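Local coordinates for protein ChloroPhenol Reduction gene K (Desulfitobacterium dehalogenans, PDB 2H6C) that probably controls transcription of halorespiration genes by binding DNA in response to chlorophenols, as a dimeric regulator of the CRP family, at residues Phe19-Met31 with Leu74-Arg86. Numbering follows the deposited sequence.
Sequences FFPIEKLRNYTDM and LLYYAGSNSLIGR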
loop_
_atom_site.group_PDB
_atom_site.type_symbol
_atom_site.label_atom_id
_atom_site.label_comp_id
_atom_site.label_asym_id
_atom_site.label_seq_id
_atom_site.Cartn_x
_atom_site.Cartn_y
_atom_site.Cartn_z
ATOM N N PHE A 19 3.565 4.913 -16.570
ATOM C CA PHE A 19 4.964 5.064 -17.184
ATOM C C PHE A 19 5.689 6.384 -17.009
ATOM O O PHE A 19 6.926 6.378 -16.962
ATOM C CB PHE A 19 4.975 4.842 -18.689
ATOM C CG PHE A 19 5.204 3.422 -19.096
ATOM C CD1 PHE A 19 4.678 2.351 -18.359
ATOM C CD2 PHE A 19 5.879 3.150 -20.273
ATOM C CE1 PHE A 19 4.851 1.039 -18.781
ATOM C CE2 PHE A 19 6.041 1.837 -20.709
ATOM C CZ PHE A 19 5.529 0.784 -19.950
ATOM N N PHE A 20 4.953 7.493 -17.030
ATOM C CA PHE A 20 5.482 8.766 -16.577
ATOM C C PHE A 20 6.742 9.141 -17.328
ATOM O O PHE A 20 7.850 9.058 -16.765
ATOM C CB PHE A 20 5.783 8.678 -15.084
ATOM C CG PHE A 20 4.649 8.145 -14.287
ATOM C CD1 PHE A 20 4.728 6.907 -13.706
ATOM C CD2 PHE A 20 3.488 8.888 -14.135
ATOM C CE1 PHE A 20 3.676 6.410 -12.966
ATOM C CE2 PHE A 20 2.432 8.397 -13.400
ATOM C CZ PHE A 20 2.532 7.152 -12.809
ATOM N N PRO A 21 6.579 9.551 -18.594
ATOM C CA PRO A 21 7.721 9.894 -19.419
ATOM C C PRO A 21 8.331 11.257 -19.064
ATOM O O PRO A 21 7.650 12.093 -18.454
ATOM C CB PRO A 21 7.117 9.924 -20.844
ATOM C CG PRO A 21 5.703 9.486 -20.710
ATOM C CD PRO A 21 5.317 9.733 -19.332
ATOM N N ILE A 22 9.605 11.438 -19.419
ATOM C CA ILE A 22 10.296 12.752 -19.451
ATOM C C ILE A 22 11.105 12.833 -20.756
ATOM O O ILE A 22 12.305 12.718 -20.754
ATOM C CB ILE A 22 11.370 13.004 -18.318
ATOM C CG1 ILE A 22 11.402 11.922 -17.270
ATOM C CG2 ILE A 22 11.213 14.366 -17.693
ATOM C CD1 ILE A 22 10.481 12.161 -16.178
ATOM N N GLU A 23 10.454 12.991 -21.884
ATOM C CA GLU A 23 11.182 13.270 -23.080
ATOM C C GLU A 23 12.345 14.206 -22.771
ATOM O O GLU A 23 13.512 13.873 -23.036
ATOM C CB GLU A 23 10.273 13.959 -24.082
ATOM C CG GLU A 23 10.200 13.257 -25.411
ATOM C CD GLU A 23 9.078 12.203 -25.463
ATOM O OE1 GLU A 23 8.897 11.477 -24.431
ATOM O OE2 GLU A 23 8.388 12.099 -26.531
ATOM N N LYS A 24 12.060 15.380 -22.201
ATOM C CA LYS A 24 13.071 16.463 -22.225
ATOM C C LYS A 24 14.470 15.980 -21.765
ATOM O O LYS A 24 15.477 16.614 -22.015
ATOM C CB LYS A 24 12.586 17.714 -21.451
ATOM N N LEU A 25 14.520 14.828 -21.118
ATOM C CA LEU A 25 15.761 14.279 -20.623
ATOM C C LEU A 25 16.674 13.587 -21.662
ATOM O O LEU A 25 17.891 13.748 -21.562
ATOM C CB LEU A 25 15.476 13.345 -19.441
ATOM C CG LEU A 25 16.076 13.796 -18.112
ATOM C CD1 LEU A 25 15.742 12.829 -16.967
ATOM C CD2 LEU A 25 17.581 13.930 -18.253
ATOM N N ARG A 26 16.123 12.837 -22.636
ATOM C CA ARG A 26 16.940 12.390 -23.808
ATOM C C ARG A 26 17.996 13.461 -24.136
ATOM O O ARG A 26 19.142 13.167 -24.449
ATOM C CB ARG A 26 16.159 12.164 -25.141
ATOM C CG ARG A 26 14.750 11.639 -25.098
ATOM C CD ARG A 26 14.361 10.920 -26.407
ATOM N NE ARG A 26 15.145 9.705 -26.698
ATOM C CZ ARG A 26 15.010 8.531 -26.070
ATOM N NH1 ARG A 26 14.139 8.394 -25.072
ATOM N NH2 ARG A 26 15.770 7.490 -26.414
ATOM N N ASN A 27 17.582 14.716 -24.089
ATOM C CA ASN A 27 18.458 15.820 -24.375
ATOM C C ASN A 27 19.784 15.872 -23.609
ATOM O O ASN A 27 20.616 16.714 -23.914
ATOM C CB ASN A 27 17.675 17.120 -24.188
ATOM C CG ASN A 27 16.611 17.302 -25.279
ATOM O OD1 ASN A 27 15.394 17.337 -25.020
ATOM N ND2 ASN A 27 17.077 17.367 -26.522
ATOM N N TYR A 28 20.013 14.976 -22.654
ATOM C CA TYR A 28 21.160 15.092 -21.761
ATOM C C TYR A 28 21.892 13.788 -21.471
ATOM O O TYR A 28 22.863 13.761 -20.715
ATOM C CB TYR A 28 20.663 15.637 -20.441
ATOM C CG TYR A 28 20.162 17.046 -20.537
ATOM C CD1 TYR A 28 18.813 17.370 -20.386
ATOM C CD2 TYR A 28 21.040 18.067 -20.771
ATOM C CE1 TYR A 28 18.387 18.703 -20.470
ATOM C CE2 TYR A 28 20.626 19.381 -20.848
ATOM C CZ TYR A 28 19.315 19.697 -20.713
ATOM O OH TYR A 28 18.995 21.026 -20.817
ATOM N N THR A 29 21.453 12.697 -22.068
ATOM C CA THR A 29 21.969 11.412 -21.689
ATOM C C THR A 29 23.448 11.439 -22.007
ATOM O O THR A 29 24.255 10.733 -21.369
ATOM C CB THR A 29 21.324 10.393 -22.512
ATOM O OG1 THR A 29 21.320 10.892 -23.840
ATOM C CG2 THR A 29 19.876 10.199 -22.078
ATOM N N ASP A 30 23.810 12.300 -22.968
ATOM C CA ASP A 30 25.210 12.486 -23.369
ATOM C C ASP A 30 26.136 12.947 -22.258
ATOM O O ASP A 30 27.365 13.031 -22.470
ATOM C CB ASP A 30 25.303 13.440 -24.560
ATOM C CG ASP A 30 25.233 12.703 -25.853
ATOM O OD1 ASP A 30 24.838 11.531 -25.796
ATOM O OD2 ASP A 30 25.572 13.253 -26.917
ATOM N N MET A 31 25.543 13.247 -21.100
ATOM C CA MET A 31 26.287 13.532 -19.877
ATOM C C MET A 31 26.147 12.437 -18.830
ATOM O O MET A 31 26.888 12.435 -17.877
ATOM C CB MET A 31 25.801 14.854 -19.282
ATOM C CG MET A 31 25.525 15.940 -20.351
ATOM S SD MET A 31 24.910 17.445 -19.608
ATOM C CE MET A 31 24.380 18.455 -20.985
ATOM N N LEU A 74 5.125 -7.881 -7.993
ATOM C CA LEU A 74 5.435 -6.854 -8.984
ATOM C C LEU A 74 5.161 -5.483 -8.419
ATOM O O LEU A 74 4.327 -5.299 -7.503
ATOM C CB LEU A 74 4.702 -7.046 -10.298
ATOM C CG LEU A 74 4.661 -5.815 -11.219
ATOM C CD1 LEU A 74 4.696 -6.142 -12.712
ATOM C CD2 LEU A 74 3.453 -5.022 -10.952
ATOM N N LEU A 75 5.903 -4.525 -8.972
ATOM C CA LEU A 75 5.916 -3.170 -8.465
ATOM C C LEU A 75 5.609 -2.196 -9.589
ATOM O O LEU A 75 4.642 -1.481 -9.509
ATOM C CB LEU A 75 7.256 -2.865 -7.808
ATOM C CG LEU A 75 7.224 -1.874 -6.655
ATOM C CD1 LEU A 75 8.357 -0.905 -6.773
ATOM C CD2 LEU A 75 5.940 -1.116 -6.625
ATOM N N TYR A 76 6.412 -2.169 -10.640
ATOM C CA TYR A 76 5.918 -1.642 -11.940
ATOM C C TYR A 76 6.836 -1.920 -13.054
ATOM O O TYR A 76 8.017 -2.223 -12.877
ATOM C CB TYR A 76 5.639 -0.132 -11.969
ATOM C CG TYR A 76 6.721 0.727 -11.329
ATOM C CD1 TYR A 76 6.637 1.089 -9.986
ATOM C CD2 TYR A 76 7.832 1.189 -12.071
ATOM C CE1 TYR A 76 7.633 1.852 -9.386
ATOM C CE2 TYR A 76 8.845 1.971 -11.446
ATOM C CZ TYR A 76 8.723 2.288 -10.117
ATOM O OH TYR A 76 9.673 3.052 -9.478
ATOM N N TYR A 77 6.246 -1.791 -14.220
ATOM C CA TYR A 77 6.973 -1.757 -15.448
ATOM C C TYR A 77 7.415 -0.303 -15.740
ATOM O O TYR A 77 6.736 0.673 -15.434
ATOM C CB TYR A 77 6.096 -2.329 -16.542
ATOM C CG TYR A 77 5.877 -3.845 -16.441
ATOM C CD1 TYR A 77 4.805 -4.364 -15.744
ATOM C CD2 TYR A 77 6.745 -4.751 -17.076
ATOM C CE1 TYR A 77 4.602 -5.740 -15.675
ATOM C CE2 TYR A 77 6.547 -6.114 -17.001
ATOM C CZ TYR A 77 5.468 -6.611 -16.298
ATOM O OH TYR A 77 5.225 -7.978 -16.227
ATOM N N ALA A 78 8.603 -0.144 -16.275
ATOM C CA ALA A 78 8.987 1.165 -16.731
ATOM C C ALA A 78 9.328 1.030 -18.202
ATOM O O ALA A 78 9.604 -0.059 -18.706
ATOM C CB ALA A 78 10.142 1.706 -15.926
ATOM N N GLY A 79 9.298 2.145 -18.892
ATOM C CA GLY A 79 9.415 2.118 -20.318
ATOM C C GLY A 79 10.193 3.283 -20.838
ATOM O O GLY A 79 10.925 3.921 -20.106
ATOM N N SER A 80 10.020 3.550 -22.116
ATOM C CA SER A 80 10.852 4.499 -22.782
ATOM C C SER A 80 10.584 5.885 -22.192
ATOM O O SER A 80 9.450 6.229 -21.891
ATOM C CB SER A 80 10.613 4.423 -24.283
ATOM O OG SER A 80 10.325 5.715 -24.752
ATOM N N ASN A 81 11.653 6.641 -21.990
ATOM C CA ASN A 81 11.646 7.897 -21.211
ATOM C C ASN A 81 11.249 7.817 -19.745
ATOM O O ASN A 81 10.949 8.816 -19.118
ATOM C CB ASN A 81 10.777 8.922 -21.905
ATOM C CG ASN A 81 11.120 9.063 -23.357
ATOM O OD1 ASN A 81 12.271 9.309 -23.722
ATOM N ND2 ASN A 81 10.110 8.933 -24.202
ATOM N N SER A 82 11.235 6.641 -19.171
ATOM C CA SER A 82 10.802 6.537 -17.800
ATOM C C SER A 82 11.977 6.895 -16.926
ATOM O O SER A 82 13.109 6.894 -17.413
ATOM C CB SER A 82 10.313 5.133 -17.520
ATOM O OG SER A 82 9.130 4.938 -18.247
ATOM N N LEU A 83 11.715 7.226 -15.669
ATOM C CA LEU A 83 12.791 7.567 -14.765
ATOM C C LEU A 83 12.631 6.797 -13.487
ATOM O O LEU A 83 11.751 7.054 -12.696
ATOM C CB LEU A 83 12.840 9.065 -14.476
ATOM C CG LEU A 83 14.063 9.574 -13.726
ATOM C CD1 LEU A 83 15.246 9.410 -14.588
ATOM C CD2 LEU A 83 13.879 11.024 -13.339
ATOM N N ILE A 84 13.531 5.862 -13.305
ATOM C CA ILE A 84 13.550 4.997 -12.188
ATOM C C ILE A 84 14.633 5.439 -11.249
ATOM O O ILE A 84 15.619 6.085 -11.665
ATOM C CB ILE A 84 14.074 3.686 -12.681
ATOM C CG1 ILE A 84 12.976 2.820 -13.256
ATOM C CG2 ILE A 84 14.839 2.907 -11.603
ATOM C CD1 ILE A 84 13.628 1.749 -14.248
ATOM N N GLY A 85 14.513 4.987 -10.001
ATOM C CA GLY A 85 15.695 4.788 -9.159
ATOM C C GLY A 85 15.789 5.576 -7.873
ATOM O O GLY A 85 15.601 6.775 -7.860
ATOM N N ARG A 86 16.086 4.884 -6.787
ATOM C CA ARG A 86 16.598 5.535 -5.592
ATOM C C ARG A 86 17.829 6.403 -5.971
ATOM O O ARG A 86 18.811 5.901 -6.524
ATOM C CB ARG A 86 16.943 4.478 -4.518
#
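N81, at the third position of the type II turn G79 to S82, is gripped from the 19-31 segment through both its backbone and its amide. Its carbonyl O takes the N-H of I22 (3.0 Å), and P21 CA approaches the same oxygen. With CG beside the backbone N (chi1 -50°), the amide reaches the short helix 23-26, where R26 NH1 donates to OD1; the guanidinium meets it edge-on, its plane 79° from the amide. Replaced by alanine, the turn would probably lose this acceptor for R26 NH1 and leave a gap beside the helix. The turn joins strands 72-78 and 82-84, outermost in the two sheets of the cupin-type cyclic nucleotide-binding domain, and the 19-31 segment runs between it and helix 121-142. On the buried side, I22 CG1 packs on L83 CB and L25 CD1 meets L83 CD1 (4.2 Å), with F55 of strand 53-58 also against L25. S82 OG, buried too, receives G79 N and sits 2.9 Å from F19 O. The exposed F19 ring rests by one face on the backbone of A78 and G79, with CE2 3.4 Å from G79 CA. Looser is the solvent side at E23, whose OE1 lies near N81 ND2 but poorly angled for bonding.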